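Local coordinates for cupin type-2 domain-containing protein (Ralstonia eutropha, PDB 2OPK) that probably acts as a mannose-6-phosphate isomerase of the cupin superfamily, at the interface of chains A and B. Numbering follows the deposited sequence. Chains: chain A/B, Hypothetical protein.

The interface of chains A and B. Residues chain A 54, 84, 86, 109-111; chain B 3, 26, 28.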
ATOM      1  N   ASP A  54      15.149   2.206   2.059  1.00 21.04           N
ATOM      2  CA  ASP A  54      14.176   1.682   3.015  1.00 21.33           C
ATOM      3  C   ASP A  54      13.110   0.929   2.212  1.00 20.64           C
ATOM      4  O   ASP A  54      12.871   1.257   1.051  1.00 19.62           O
ATOM      5  CB  ASP A  54      13.481   2.815   3.772  1.00 24.10           C
ATOM      6  CG  ASP A  54      14.306   3.355   4.915  1.00 25.47           C
ATOM      7  OD1 ASP A  54      15.541   3.102   4.963  1.00 27.81           O
ATOM      8  OD2 ASP A  54      13.686   4.022   5.763  1.00 24.59           O
ATOM      9  N   HIS A  84       8.298  -2.023   8.164  1.00 18.14           N
ATOM     10  CA  HIS A  84       9.261  -1.082   7.613  1.00 19.93           C
ATOM     11  C   HIS A  84      10.650  -1.650   7.865  1.00 20.54           C
ATOM     12  O   HIS A  84      11.027  -1.923   9.013  1.00 20.55           O
ATOM     13  CB  HIS A  84       9.108   0.287   8.253  1.00 20.85           C
ATOM     14  CG  HIS A  84      10.203   1.249   7.909  1.00 25.14           C
ATOM     15  ND1 HIS A  84      10.888   1.961   8.872  1.00 31.00           N
ATOM     16  CD2 HIS A  84      10.758   1.589   6.724  1.00 26.06           C
ATOM     17  CE1 HIS A  84      11.800   2.720   8.286  1.00 30.01           C
ATOM     18  NE2 HIS A  84      11.744   2.513   6.984  1.00 19.72           N
ATOM     19  N   PRO A  86      14.383  -0.765   7.444  1.00 21.19           N
ATOM     20  CA  PRO A  86      15.297   0.301   7.146  1.00 22.20           C
ATOM     21  C   PRO A  86      16.437  -0.124   6.220  1.00 20.79           C
ATOM     22  O   PRO A  86      16.813  -1.279   6.205  1.00 20.89           O
ATOM     23  CB  PRO A  86      15.851   0.643   8.535  1.00 23.16           C
ATOM     24  CG  PRO A  86      14.788   0.173   9.474  1.00 23.90           C
ATOM     25  CD  PRO A  86      14.397  -1.087   8.887  1.00 21.44           C
ATOM     26  N   CYS A 109      12.011   3.468  -0.933  1.00 19.88           N
ATOM     27  CA  CYS A 109      12.327   4.884  -0.914  1.00 19.84           C
ATOM     28  C   CYS A 109      13.671   5.150  -0.203  1.00 21.86           C
ATOM     29  O   CYS A 109      14.298   4.266   0.389  1.00 19.38           O
ATOM     30  CB  CYS A 109      11.214   5.641  -0.211  1.00 20.64           C
ATOM     31  SG  CYS A 109      11.064   5.129   1.488  1.00 28.47           S
ATOM     32  N   ASP A 110      14.100   6.395  -0.268  1.00 28.40           N
ATOM     33  CA  ASP A 110      15.378   6.772   0.317  1.00 32.43           C
ATOM     34  C   ASP A 110      15.400   6.597   1.812  1.00 32.45           C
ATOM     35  O   ASP A 110      14.372   6.648   2.481  1.00 34.97           O
ATOM     36  CB  ASP A 110      15.753   8.195  -0.104  1.00 34.79           C
ATOM     37  CG  ASP A 110      16.016   8.296  -1.627  1.00 40.44           C
ATOM     38  OD1 ASP A 110      16.109   7.238  -2.309  1.00 46.72           O
ATOM     39  OD2 ASP A 110      16.114   9.422  -2.147  1.00 54.80           O
ATOM     40  N   ALA A 111      16.589   6.309   2.313  1.00 32.72           N
ATOM     41  CA  ALA A 111      16.830   6.232   3.719  1.00 33.35           C
ATOM     42  C   ALA A 111      16.964   7.669   4.223  1.00 34.88           C
ATOM     43  O   ALA A 111      16.730   7.937   5.401  1.00 38.73           O
ATOM     44  CB  ALA A 111      18.081   5.451   3.970  1.00 33.75           C
TER
ATOM     45  N   ASP B   3      16.115   0.101  13.823  1.00 58.92           N
ATOM     46  CA  ASP B   3      15.235  -1.041  14.107  1.00 56.42           C
ATOM     47  C   ASP B   3      13.954  -1.003  13.218  1.00 53.13           C
ATOM     48  O   ASP B   3      13.433   0.086  12.894  1.00 52.90           O
ATOM     49  CB  ASP B   3      14.879  -1.104  15.603  1.00 55.65           C
ATOM     50  N   LEU B  26       5.141   6.031   7.375  1.00 16.97           N
ATOM     51  CA  LEU B  26       6.537   6.317   7.107  1.00 18.24           C
ATOM     52  C   LEU B  26       6.694   7.715   6.546  1.00 16.77           C
ATOM     53  O   LEU B  26       5.919   8.120   5.672  1.00 18.52           O
ATOM     54  CB  LEU B  26       7.094   5.277   6.130  1.00 19.73           C
ATOM     55  CG  LEU B  26       8.594   5.363   5.816  1.00 21.36           C
ATOM     56  CD1 LEU B  26       9.388   5.022   7.070  1.00 25.00           C
ATOM     57  CD2 LEU B  26       8.929   4.385   4.722  1.00 19.89           C
ATOM     58  N   ARG B  28       9.837  10.212   5.037  1.00 25.70           N
ATOM     59  CA  ARG B  28      11.203  10.413   4.523  1.00 28.09           C
ATOM     60  C   ARG B  28      11.154  11.646   3.626  1.00 30.23           C
ATOM     61  O   ARG B  28      10.087  12.064   3.235  1.00 28.69           O
ATOM     62  CB  ARG B  28      11.664   9.199   3.713  1.00 27.61           C
ATOM     63  CG  ARG B  28      11.841   7.896   4.529  1.00 30.08           C
ATOM     64  CD  ARG B  28      13.099   7.998   5.365  1.00 35.04           C
ATOM     65  NE  ARG B  28      13.363   6.877   6.277  1.00 34.72           N
ATOM     66  CZ  ARG B  28      12.960   6.802   7.550  1.00 38.32           C
ATOM     67  NH1 ARG B  28      12.184   7.740   8.109  1.00 42.95           N
ATOM     68  NH2 ARG B  28      13.317   5.756   8.285  1.00 36.48           N
TER
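The imidazole ring of A:His84 carries the methyl CD1 of B:Leu26 over the centre of one face, 3.5 Å from the ring centroid, a CH-pi contact. The backbone N of A:Pro86 lies beyond the opposite face, towards the rim. A:Asp54 CB sits at the ring edge, in plane. The same B:Leu26 methyl also covers one face of the B:Arg28 guanidinium, so it packs against both flat groups. At the guanidinium edge, in plane, lies the carbonyl O of A:Asp110. The ring and the guanidinium meet tip to tip, their planes 78° apart, with B:Arg28 NH2 3.4 Å from A:His84 CE1.

Both groups converge on one carboxylate oxygen, A:Asp54 OD2. A:His84 NE2 donates to it at 2.7 Å, with the oxygen in the ring plane. B:Arg28 NE reaches the opposite face of the carboxylate at 2.9 Å and forms a salt bridge. This bond is bent, 138° at the hydrogen, and the oxygen lies 26° out of the guanidinium plane. B:Arg28 NH2 also lies near this oxygen, but that bond is weak. Gripped from opposite faces, the carboxylate would tend to be fixed in its rotation.

The B:Arg28 chain bends at chi2 (-74°), and its CD passes 3.4 Å from A:Asp110 O. The other B:Leu26 methyl, CD2, packs on A:Cys109 SG at 3.9 Å.

Strand 26-28 of chain B supplies the leucine and arginine. Chain A presents the start of strand 54-59, strand 81-85 and the end of strand 102-109 with the C-terminal residues that follow it. A strand of one cupin beta-barrel thus packs against the other barrel. The two-fold twin repeats the patch with the chains exchanged, and the pairing may be a dimer.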